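Binding component of ABC transporter (Wolinella succinogenes, PDB 3K4U) binds lysine in a cleft between its two lobes and probably delivers it, or related solutes, to an ABC transporter. Local coordinates at residues T51-D54 and G55-P58; Y128-K131 and R132-N136; H208-A211 and Q212-D216. All coordinates share one frame; numbering follows the deposited sequence.

The three contacts are local, each within one continuous run of the chain. Contact 1 is a surface turn leading from strand 45-50 into helix 56-61, and it is the one that touches the bound lysine. Contact 2 is the C-terminal end of helix 125-133, partly buried against strands 117-121 and 138-142. Contact 3 is a regular run of helix 200-216, also partly buried, with a second subunit against one side. Contacts 2 and 3 lie on opposite sides of the chain's centre, with their centres about 36 Å apart. Their chemistry differs accordingly: an aromatic ligand wall in contact 1, a helix end in contact 2, side chains one turn apart within a single helix in contact 3.

Contact 1: residues T51-D54 and G55-P58; sequences TSWD and GLIP. With LYS (lysine), chain K.
Trp53 and Leu56 meet beside the bound lysine. Leu56 CD1 touches the six-membered part of the indole, 3.4 Å from Trp53 CE3. The two side chains cross obliquely. The lysine ligand lies over one face of the same ring. Its CD atom sits 3.4 Å from Trp53 CZ3, above the rim and not the centre. The O atom of the ligand carboxylate lies 3.6 Å from Trp53 CZ2. The indole swings out to this place because CG is anti to the backbone N (chi1 -179°). With an alanine here, the aliphatic chain of the ligand would probably lose its flat wall, and Leu56 CD1 would lose its aromatic neighbour.

The other branch of Leu56 turns toward Thr51, where CD2 lies 3.7 Å from Thr51 CB. Thr51 CG2 rests against the carbonyl of Gly55, while its OG1 is bonded to Val49 O. The backbone holds these groups in place through two successive turns. Gly55 N donates to Ser52 O at 3.1 Å. Leu56 N donates to Trp53 O at 3.3 Å, coming from well above the carbonyl plane. A water then joins Trp53 O to Ile57 N, accepting from the latter at 2.7 Å. It bridges the carbonyl and the N-H four residues on. At the outer side, Ser52 OG donates to Asp54 OD2 at 3.0 Å.

Beyond this shell, Arg78 packs on Trp53. Arg78, Glu12, Thr73, Gly71, Ser125 and Asp163 hold the polar ends of the ligand. An aromatic wall against the ligand's side chain, with charged and polar groups at its ends, is characteristic of an amino-acid pocket in the family 3 solute-binding proteins.

Contact 2: residues Y128-K131 and R132-N136; sequences YAAK and RLFKN
Arg132 folds back along the helix over Ala129. Its CB begins close to the backbone of the preceding turn, 3.2 Å from Ala129 O. The next atom, CG, passes by the carbonyl of Tyr128, with Tyr128 O at 3.9 Å. The chain runs extended through chi2 and then bends at chi3 (34°). That bend brings the guanidinium back toward the helix. At the tip, NH1 lies 3.7 Å from Ala129 CA and also touches the methyl CB. The guanidinium meets Ala129 at an oblique tilt, and this is a van der Waals contact. Thr187, in a loop, also packs on Arg132.

The backbone beneath is the last regular part of the helix. Arg132 N donates to Tyr128 O. Leu133 N donates to Ala129 O at 2.7 Å, in a nearly straight bond (168°). Phe134 N still bonds to Ala130 O at 2.7 Å, although Phe134 itself has left helical torsions. The ring of Phe134 is set with its edge to Ala130, whose CA lies in the ring plane. Phe134 CD2 is 4.2 Å from Ala130 CB. Both side chains also touch Leu118 on strand 117-121, and Ala130 reaches Leu139 on strand 138-142.

Past the helix, Lys135 curls back, and its NZ makes a weak bond to Arg132 O at 3.3 Å. Asp112 accepts bonds from the backbone N atoms of Lys135 and Asn136, and so ties the outgoing chain down. Ala130 and Phe134 thus face the sheet, and Ala129 packs on Thr187 of a loop, while Lys131, Arg132 and Lys135 are exposed. This is the C-terminal end of the helix in a beta-alpha-beta unit, where the chain turns from helix 125-133 toward parallel strand 138-142.

Contact 3: residues H208-A211 and Q212-D216; sequences HFLA and QIKHD
Phe209 and Ile213 form the main apolar contact, one turn apart on the helix. Ile213 CG1 lies over one face of the phenyl ring. The nearest approach is from Ile213 CG2 to Phe209 CE1 at 3.8 Å. Phe209 CG is anti to the backbone N (chi1 160°), which angles the ring along the helix toward Ile213. Leu210 lies alongside Lys214, both pointing the same way, and Leu210 CD1 comes within 4.2 Å of Lys214 CE. Leu210 CD1 also reaches Ile213 CD1 more loosely.

The backbone bonds are helical, each N-H to the carbonyl four residues earlier. Gln212 N donates to His208 O at 3.0 Å. Ile213 N, Lys214 N and His215 N do the same to Phe209 O, Leu210 O and Ala211 O.

Among polar side chains, Gln212 NE2 makes a weak bond to Asp216 OD1. His215 ND1 lies 2.8 Å from Ala211 O. The Lys214 amine bonds to Tyr88 O and makes a cation-pi contact with Tyr219.

Outside the helix, Glu37 and Met38 of helix 30-41 cover Phe209, and helix 218-228 covers Ile213. Gln76 of the second subunit packs on Phe209 and Gln212, and its Tyr188 ring meets His215. Side chains spaced three and four residues apart, covering one flank of an alpha-helix between neighbouring helices, are typical of helix-to-helix packing.

Contact 1: residues T51-D54 and G55-P58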
ATOM      1  N   THR E  51      16.922 -35.093  22.712  1.00 19.85           N
ATOM      2  CA  THR E  51      18.275 -35.325  22.191  1.00 19.39           C
ATOM      3  C   THR E  51      19.091 -34.244  22.815  1.00 18.85           C
ATOM      4  O   THR E  51      18.544 -33.232  23.154  1.00 19.57           O
ATOM      5  CB  THR E  51      18.286 -35.171  20.654  1.00 19.84           C
ATOM      6  OG1 THR E  51      17.182 -35.918  20.105  1.00  9.10           O
ATOM      7  CG2 THR E  51      19.638 -35.642  19.999  1.00  7.63           C
ATOM      8  N   SER E  52      20.375 -34.463  23.035  1.00 18.69           N
ATOM      9  CA  SER E  52      21.214 -33.399  23.561  1.00 19.07           C
ATOM     10  C   SER E  52      21.562 -32.570  22.343  1.00 20.61           C
ATOM     11  O   SER E  52      21.387 -33.051  21.224  1.00 20.80           O
ATOM     12  CB  SER E  52      22.468 -33.934  24.263  1.00 17.57           C
ATOM     13  OG  SER E  52      23.332 -34.513  23.318  1.00 24.89           O
ATOM     14  N   TRP E  53      22.052 -31.351  22.565  1.00 21.31           N
ATOM     15  CA  TRP E  53      22.067 -30.326  21.529  1.00 22.38           C
ATOM     16  C   TRP E  53      23.011 -30.652  20.361  1.00 22.78           C
ATOM     17  O   TRP E  53      22.671 -30.437  19.181  1.00 23.36           O
ATOM     18  CB  TRP E  53      22.387 -28.942  22.123  1.00 23.11           C
ATOM     19  CG  TRP E  53      22.369 -27.923  21.093  1.00 24.02           C
ATOM     20  CD1 TRP E  53      23.440 -27.435  20.401  1.00 23.76           C
ATOM     21  CD2 TRP E  53      21.207 -27.295  20.543  1.00 24.20           C
ATOM     22  NE1 TRP E  53      23.011 -26.526  19.463  1.00 24.52           N
ATOM     23  CE2 TRP E  53      21.649 -26.417  19.534  1.00 23.38           C
ATOM     24  CE3 TRP E  53      19.834 -27.382  20.817  1.00 23.78           C
ATOM     25  CZ2 TRP E  53      20.771 -25.631  18.785  1.00 24.88           C
ATOM     26  CZ3 TRP E  53      18.950 -26.610  20.063  1.00 24.80           C
ATOM     27  CH2 TRP E  53      19.428 -25.733  19.063  1.00 23.79           C
ATOM     28  N   ASP E  54      24.179 -31.186  20.681  1.00 21.84           N
ATOM     29  CA  ASP E  54      25.187 -31.429  19.674  1.00 21.76           C
ATOM     30  C   ASP E  54      24.840 -32.642  18.838  1.00 21.09           C
ATOM     31  O   ASP E  54      25.610 -33.027  17.942  1.00 20.83           O
ATOM     32  CB  ASP E  54      26.560 -31.579  20.326  1.00 24.31           C
ATOM     33  CG  ASP E  54      26.652 -32.769  21.303  1.00 53.21           C
ATOM     34  OD1 ASP E  54      27.748 -33.377  21.347  1.00 27.30           O
ATOM     35  OD2 ASP E  54      25.677 -33.102  22.034  1.00 26.21           O
ATOM     36  N   GLY E  55      23.679 -33.245  19.138  1.00 19.83           N
ATOM     37  CA  GLY E  55      23.221 -34.484  18.494  1.00 17.45           C
ATOM     38  C   GLY E  55      21.924 -34.280  17.724  1.00 16.01           C
ATOM     39  O   GLY E  55      21.439 -35.167  17.059  1.00 16.42           O
ATOM     40  N   LEU E  56      21.354 -33.097  17.783  1.00 15.50           N
ATOM     41  CA  LEU E  56      20.164 -32.790  16.956  1.00 14.86           C
ATOM     42  C   LEU E  56      20.405 -32.874  15.457  1.00 15.57           C
ATOM     43  O   LEU E  56      19.714 -33.615  14.764  1.00 15.99           O
ATOM     44  CB  LEU E  56      19.601 -31.428  17.292  1.00 13.13           C
ATOM     45  CG  LEU E  56      18.867 -31.334  18.623  1.00  5.50           C
ATOM     46  CD1 LEU E  56      18.511 -29.875  18.852  1.00 13.59           C
ATOM     47  CD2 LEU E  56      17.598 -32.149  18.659  1.00 13.09           C
ATOM     48  N   ILE E  57      21.385 -32.121  14.950  1.00 15.98           N
ATOM     49  CA  ILE E  57      21.611 -32.129  13.519  1.00 15.82           C
ATOM     50  C   ILE E  57      21.983 -33.534  13.038  1.00 16.33           C
ATOM     51  O   ILE E  57      21.359 -34.035  12.098  1.00 17.63           O
ATOM     52  CB  ILE E  57      22.577 -31.044  13.053  1.00 14.76           C
ATOM     53  CG1 ILE E  57      21.816 -29.744  12.830  1.00 21.05           C
ATOM     54  CG2 ILE E  57      23.268 -31.455  11.745  1.00 21.96           C
ATOM     55  CD1 ILE E  57      22.700 -28.511  12.703  1.00 13.46           C
ATOM     56  N   PRO E  58      22.957 -34.188  13.696  1.00 14.67           N
ATOM     57  CA  PRO E  58      23.378 -35.472  13.196  1.00 14.40           C
ATOM     58  C   PRO E  58      22.281 -36.530  13.337  1.00 15.56           C
ATOM     59  O   PRO E  58      22.203 -37.436  12.518  1.00 16.54           O
ATOM     60  CB  PRO E  58      24.568 -35.817  14.093  1.00 13.85           C
ATOM     61  CG  PRO E  58      24.994 -34.569  14.687  1.00  2.00           C
ATOM     62  CD  PRO E  58      23.746 -33.797  14.871  1.00 14.21           C
TER
HETATM   63  N   LYS K 501      18.704 -20.351  19.414  1.00 30.74           N
HETATM   64  CA  LYS K 501      19.607 -21.173  20.192  1.00 30.80           C
HETATM   65  C   LYS K 501      20.536 -21.873  19.226  1.00 30.93           C
HETATM   66  O   LYS K 501      20.126 -22.170  18.106  1.00 30.69           O
HETATM   67  CB  LYS K 501      18.818 -22.222  20.989  1.00 30.98           C
HETATM   68  CG  LYS K 501      19.539 -22.784  22.192  1.00 24.16           C
HETATM   69  CD  LYS K 501      19.173 -24.212  22.397  1.00 30.39           C
HETATM   70  CE  LYS K 501      19.576 -24.733  23.781  1.00 25.37           C
HETATM   71  NZ  LYS K 501      18.933 -26.032  24.110  1.00 30.30           N
HETATM   72  OXT LYS K 501      21.690 -22.159  19.535  1.00 31.04           O
HETATM   73  O   HOH W   1      22.702 -30.210  16.356  1.00 15.51           O

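Contact 2: residues Y128-K131 and R132-N136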
ATOM      1  N   TYR E 128      28.522 -18.370  20.498  1.00 28.42           N
ATOM      2  CA  TYR E 128      29.136 -17.768  19.300  1.00 30.56           C
ATOM      3  C   TYR E 128      28.970 -16.230  19.220  1.00 29.57           C
ATOM      4  O   TYR E 128      29.897 -15.510  18.831  1.00 28.56           O
ATOM      5  CB  TYR E 128      28.611 -18.451  18.030  1.00 33.39           C
ATOM      6  CG  TYR E 128      28.764 -19.957  18.084  1.00 65.83           C
ATOM      7  CD1 TYR E 128      30.028 -20.555  17.903  1.00 35.94           C
ATOM      8  CD2 TYR E 128      27.655 -20.797  18.340  1.00 35.64           C
ATOM      9  CE1 TYR E 128      30.189 -21.947  17.988  1.00 65.87           C
ATOM     10  CE2 TYR E 128      27.810 -22.189  18.411  1.00 65.82           C
ATOM     11  CZ  TYR E 128      29.079 -22.752  18.243  1.00 36.28           C
ATOM     12  OH  TYR E 128      29.240 -24.124  18.307  1.00 66.09           O
ATOM     13  N   ALA E 129      27.790 -15.750  19.591  1.00 29.80           N
ATOM     14  CA  ALA E 129      27.516 -14.315  19.694  1.00 30.91           C
ATOM     15  C   ALA E 129      28.428 -13.665  20.746  1.00 33.57           C
ATOM     16  O   ALA E 129      29.190 -12.742  20.425  1.00 34.81           O
ATOM     17  CB  ALA E 129      26.047 -14.053  20.012  1.00 29.51           C
ATOM     18  N   ALA E 130      28.390 -14.160  21.982  1.00 34.05           N
ATOM     19  CA  ALA E 130      29.258 -13.621  23.020  1.00 35.09           C
ATOM     20  C   ALA E 130      30.726 -13.571  22.600  1.00 35.75           C
ATOM     21  O   ALA E 130      31.431 -12.638  22.972  1.00 36.59           O
ATOM     22  CB  ALA E 130      29.101 -14.382  24.312  1.00 35.70           C
ATOM     23  N   LYS E 131      31.190 -14.547  21.823  1.00 35.55           N
ATOM     24  CA  LYS E 131      32.587 -14.538  21.386  1.00 35.76           C
ATOM     25  C   LYS E 131      32.845 -13.411  20.375  1.00 36.72           C
ATOM     26  O   LYS E 131      33.917 -12.819  20.361  1.00 36.78           O
ATOM     27  CB  LYS E 131      33.009 -15.895  20.831  1.00 35.15           C
ATOM     28  CG  LYS E 131      33.212 -16.928  21.904  1.00 40.02           C
ATOM     29  CD  LYS E 131      33.199 -18.340  21.344  1.00 34.81           C
ATOM     30  CE  LYS E 131      34.589 -18.954  21.319  1.00 40.29           C
ATOM     31  NZ  LYS E 131      34.565 -20.300  20.709  1.00 33.89           N
ATOM     32  N   ARG E 132      31.846 -13.123  19.549  1.00 37.36           N
ATOM     33  CA  ARG E 132      31.872 -11.981  18.652  1.00 37.94           C
ATOM     34  C   ARG E 132      31.745 -10.672  19.444  1.00 37.41           C
ATOM     35  O   ARG E 132      32.640  -9.838  19.402  1.00 37.83           O
ATOM     36  CB  ARG E 132      30.712 -12.080  17.651  1.00 38.98           C
ATOM     37  CG  ARG E 132      31.008 -12.774  16.324  1.00 54.92           C
ATOM     38  CD  ARG E 132      29.739 -12.849  15.460  1.00 39.89           C
ATOM     39  NE  ARG E 132      28.878 -11.671  15.656  1.00 54.90           N
ATOM     40  CZ  ARG E 132      27.604 -11.692  16.076  1.00 41.67           C
ATOM     41  NH1 ARG E 132      26.986 -12.848  16.343  1.00 54.57           N
ATOM     42  NH2 ARG E 132      26.935 -10.544  16.213  1.00 54.47           N
ATOM     43  N   LEU E 133      30.641 -10.517  20.176  1.00 36.56           N
ATOM     44  CA  LEU E 133      30.317  -9.289  20.903  1.00 36.07           C
ATOM     45  C   LEU E 133      31.235  -8.961  22.069  1.00 35.83           C
ATOM     46  O   LEU E 133      31.544  -7.805  22.286  1.00 36.32           O
ATOM     47  CB  LEU E 133      28.878  -9.334  21.419  1.00 36.00           C
ATOM     48  CG  LEU E 133      27.736  -8.632  20.677  1.00 28.76           C
ATOM     49  CD1 LEU E 133      27.852  -8.677  19.165  1.00 35.98           C
ATOM     50  CD2 LEU E 133      26.417  -9.233  21.111  1.00 36.21           C
ATOM     51  N   PHE E 134      31.647  -9.961  22.836  1.00 35.38           N
ATOM     52  CA  PHE E 134      32.450  -9.689  24.026  1.00 35.56           C
ATOM     53  C   PHE E 134      33.919 -10.007  23.810  1.00 36.36           C
ATOM     54  O   PHE E 134      34.294 -11.096  23.340  1.00 36.35           O
ATOM     55  CB  PHE E 134      31.867 -10.366  25.272  1.00 34.96           C
ATOM     56  CG  PHE E 134      30.538  -9.783  25.702  1.00 32.96           C
ATOM     57  CD1 PHE E 134      30.486  -8.710  26.578  1.00 34.29           C
ATOM     58  CD2 PHE E 134      29.339 -10.286  25.202  1.00 34.31           C
ATOM     59  CE1 PHE E 134      29.266  -8.163  26.964  1.00 32.59           C
ATOM     60  CE2 PHE E 134      28.119  -9.734  25.580  1.00 32.34           C
ATOM     61  CZ  PHE E 134      28.082  -8.679  26.463  1.00 33.93           C
ATOM     62  N   LYS E 135      34.734  -9.010  24.132  1.00 36.93           N
ATOM     63  CA  LYS E 135      36.134  -8.982  23.761  1.00 37.86           C
ATOM     64  C   LYS E 135      37.002  -9.035  24.999  1.00 37.87           C
ATOM     65  O   LYS E 135      38.068  -9.638  24.980  1.00 37.94           O
ATOM     66  CB  LYS E 135      36.445  -7.697  22.987  1.00 38.54           C
ATOM     67  CG  LYS E 135      35.310  -7.157  22.096  1.00 35.44           C
ATOM     68  CD  LYS E 135      34.998  -8.095  20.940  1.00 39.39           C
ATOM     69  CE  LYS E 135      36.216  -8.308  20.027  1.00 35.48           C
ATOM     70  NZ  LYS E 135      35.853  -9.158  18.846  1.00 39.73           N
ATOM     71  N   ASN E 136      36.533  -8.386  26.064  1.00 38.02           N
ATOM     72  CA  ASN E 136      37.250  -8.325  27.340  1.00 38.50           C
ATOM     73  C   ASN E 136      36.755  -9.285  28.434  1.00 37.90           C
ATOM     74  O   ASN E 136      37.538  -9.687  29.295  1.00 37.84           O
ATOM     75  CB  ASN E 136      37.187  -6.913  27.939  1.00 39.02           C
ATOM     76  CG  ASN E 136      37.542  -5.839  26.963  1.00 34.68           C
ATOM     77  OD1 ASN E 136      36.725  -4.966  26.688  1.00 39.50           O
ATOM     78  ND2 ASN E 136      38.764  -5.874  26.444  1.00 38.99           N
TER

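Contact 3: residues H208-A211 and Q212-D216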
ATOM      1  N   HIS E 208       3.784 -24.055   3.943  1.00 13.75           N
ATOM      2  CA  HIS E 208       2.368 -23.752   3.876  1.00 14.46           C
ATOM      3  C   HIS E 208       1.619 -24.006   5.202  1.00 15.29           C
ATOM      4  O   HIS E 208       0.623 -23.334   5.478  1.00 16.45           O
ATOM      5  CB  HIS E 208       1.703 -24.509   2.740  1.00 14.79           C
ATOM      6  CG  HIS E 208       1.964 -23.920   1.403  1.00 15.41           C
ATOM      7  ND1 HIS E 208       2.653 -24.594   0.422  1.00 14.80           N
ATOM      8  CD2 HIS E 208       1.638 -22.708   0.880  1.00 15.44           C
ATOM      9  CE1 HIS E 208       2.727 -23.824  -0.655  1.00 16.22           C
ATOM     10  NE2 HIS E 208       2.122 -22.676  -0.401  1.00 14.00           N
ATOM     11  N   PHE E 209       2.101 -24.964   6.002  1.00 14.64           N
ATOM     12  CA  PHE E 209       1.551 -25.226   7.340  1.00 13.61           C
ATOM     13  C   PHE E 209       1.855 -24.048   8.240  1.00 14.19           C
ATOM     14  O   PHE E 209       0.985 -23.601   9.010  1.00 15.05           O
ATOM     15  CB  PHE E 209       2.095 -26.552   7.942  1.00 11.48           C
ATOM     16  CG  PHE E 209       1.970 -26.634   9.444  1.00  4.14           C
ATOM     17  CD1 PHE E 209       0.754 -26.928  10.042  1.00  8.48           C
ATOM     18  CD2 PHE E 209       3.064 -26.404  10.250  1.00  7.99           C
ATOM     19  CE1 PHE E 209       0.620 -26.963  11.443  1.00  4.01           C
ATOM     20  CE2 PHE E 209       2.929 -26.445  11.661  1.00  5.17           C
ATOM     21  CZ  PHE E 209       1.700 -26.712  12.246  1.00  6.23           C
ATOM     22  N   LEU E 210       3.072 -23.516   8.115  1.00 13.97           N
ATOM     23  CA  LEU E 210       3.448 -22.295   8.863  1.00 13.72           C
ATOM     24  C   LEU E 210       2.583 -21.105   8.492  1.00 15.07           C
ATOM     25  O   LEU E 210       2.108 -20.400   9.372  1.00 15.11           O
ATOM     26  CB  LEU E 210       4.912 -21.949   8.688  1.00 12.11           C
ATOM     27  CG  LEU E 210       5.471 -20.832   9.564  1.00 16.93           C
ATOM     28  CD1 LEU E 210       5.214 -21.074  11.047  1.00 11.44           C
ATOM     29  CD2 LEU E 210       6.971 -20.671   9.336  1.00 11.79           C
ATOM     30  N   ALA E 211       2.351 -20.898   7.194  1.00 16.29           N
ATOM     31  CA  ALA E 211       1.481 -19.797   6.754  1.00 16.10           C
ATOM     32  C   ALA E 211       0.064 -19.972   7.317  1.00 16.74           C
ATOM     33  O   ALA E 211      -0.541 -18.997   7.751  1.00 16.24           O
ATOM     34  CB  ALA E 211       1.443 -19.740   5.278  1.00 15.54           C
ATOM     35  N   GLN E 212      -0.442 -21.216   7.329  1.00 17.29           N
ATOM     36  CA  GLN E 212      -1.775 -21.531   7.886  1.00 17.77           C
ATOM     37  C   GLN E 212      -1.970 -21.177   9.355  1.00 17.43           C
ATOM     38  O   GLN E 212      -3.026 -20.682   9.749  1.00 16.00           O
ATOM     39  CB  GLN E 212      -2.137 -23.004   7.697  1.00 18.49           C
ATOM     40  CG  GLN E 212      -3.221 -23.248   6.655  1.00 34.54           C
ATOM     41  CD  GLN E 212      -4.633 -22.914   7.149  1.00 20.11           C
ATOM     42  OE1 GLN E 212      -5.551 -22.785   6.349  1.00 34.40           O
ATOM     43  NE2 GLN E 212      -4.809 -22.809   8.456  1.00 34.26           N
ATOM     44  N   ILE E 213      -0.958 -21.431  10.175  1.00 17.67           N
ATOM     45  CA  ILE E 213      -1.146 -21.189  11.603  1.00 17.21           C
ATOM     46  C   ILE E 213      -0.912 -19.751  12.014  1.00 18.55           C
ATOM     47  O   ILE E 213      -1.495 -19.281  13.009  1.00 19.20           O
ATOM     48  CB  ILE E 213      -0.455 -22.229  12.488  1.00 15.33           C
ATOM     49  CG1 ILE E 213       1.034 -22.297  12.220  1.00  7.47           C
ATOM     50  CG2 ILE E 213      -1.028 -23.577  12.129  1.00  9.69           C
ATOM     51  CD1 ILE E 213       1.845 -22.566  13.427  1.00 13.75           C
ATOM     52  N   LYS E 214      -0.117 -19.037  11.228  1.00 19.73           N
ATOM     53  CA  LYS E 214      -0.032 -17.567  11.355  1.00 21.48           C
ATOM     54  C   LYS E 214      -1.373 -16.860  11.057  1.00 23.10           C
ATOM     55  O   LYS E 214      -1.708 -15.885  11.725  1.00 23.69           O
ATOM     56  CB  LYS E 214       1.040 -16.998  10.432  1.00 21.47           C
ATOM     57  CG  LYS E 214       2.440 -17.547  10.623  1.00  8.33           C
ATOM     58  CD  LYS E 214       3.183 -16.775  11.731  1.00 21.67           C
ATOM     59  CE  LYS E 214       4.689 -16.954  11.569  1.00  8.26           C
ATOM     60  NZ  LYS E 214       5.418 -16.470  12.784  1.00 21.47           N
ATOM     61  N   HIS E 215      -2.139 -17.364  10.088  1.00 23.81           N
ATOM     62  CA  HIS E 215      -3.393 -16.723   9.676  1.00 25.02           C
ATOM     63  C   HIS E 215      -4.655 -17.279  10.373  1.00 24.84           C
ATOM     64  O   HIS E 215      -5.634 -16.606  10.510  1.00 24.62           O
ATOM     65  CB  HIS E 215      -3.489 -16.704   8.127  1.00 26.35           C
ATOM     66  CG  HIS E 215      -2.336 -15.998   7.459  1.00 27.00           C
ATOM     67  ND1 HIS E 215      -1.498 -16.614   6.549  1.00 27.97           N
ATOM     68  CD2 HIS E 215      -1.858 -14.734   7.597  1.00 27.53           C
ATOM     69  CE1 HIS E 215      -0.563 -15.767   6.150  1.00 26.74           C
ATOM     70  NE2 HIS E 215      -0.763 -14.615   6.766  1.00 27.78           N
ATOM     71  N   ASP E 216      -4.596 -18.515  10.830  1.00 26.34           N
ATOM     72  CA  ASP E 216      -5.593 -19.158  11.718  1.00 26.83           C
ATOM     73  C   ASP E 216      -5.921 -18.476  13.031  1.00 26.58           C
ATOM     74  O   ASP E 216      -7.038 -18.559  13.482  1.00 27.36           O
ATOM     75  CB  ASP E 216      -5.025 -20.504  12.195  1.00 27.54           C
ATOM     76  CG  ASP E 216      -5.374 -21.615  11.299  1.00 23.87           C
ATOM     77  OD1 ASP E 216      -6.044 -21.313  10.289  1.00 27.90           O
ATOM     78  OD2 ASP E 216      -4.997 -22.773  11.603  1.00 27.48           O
TER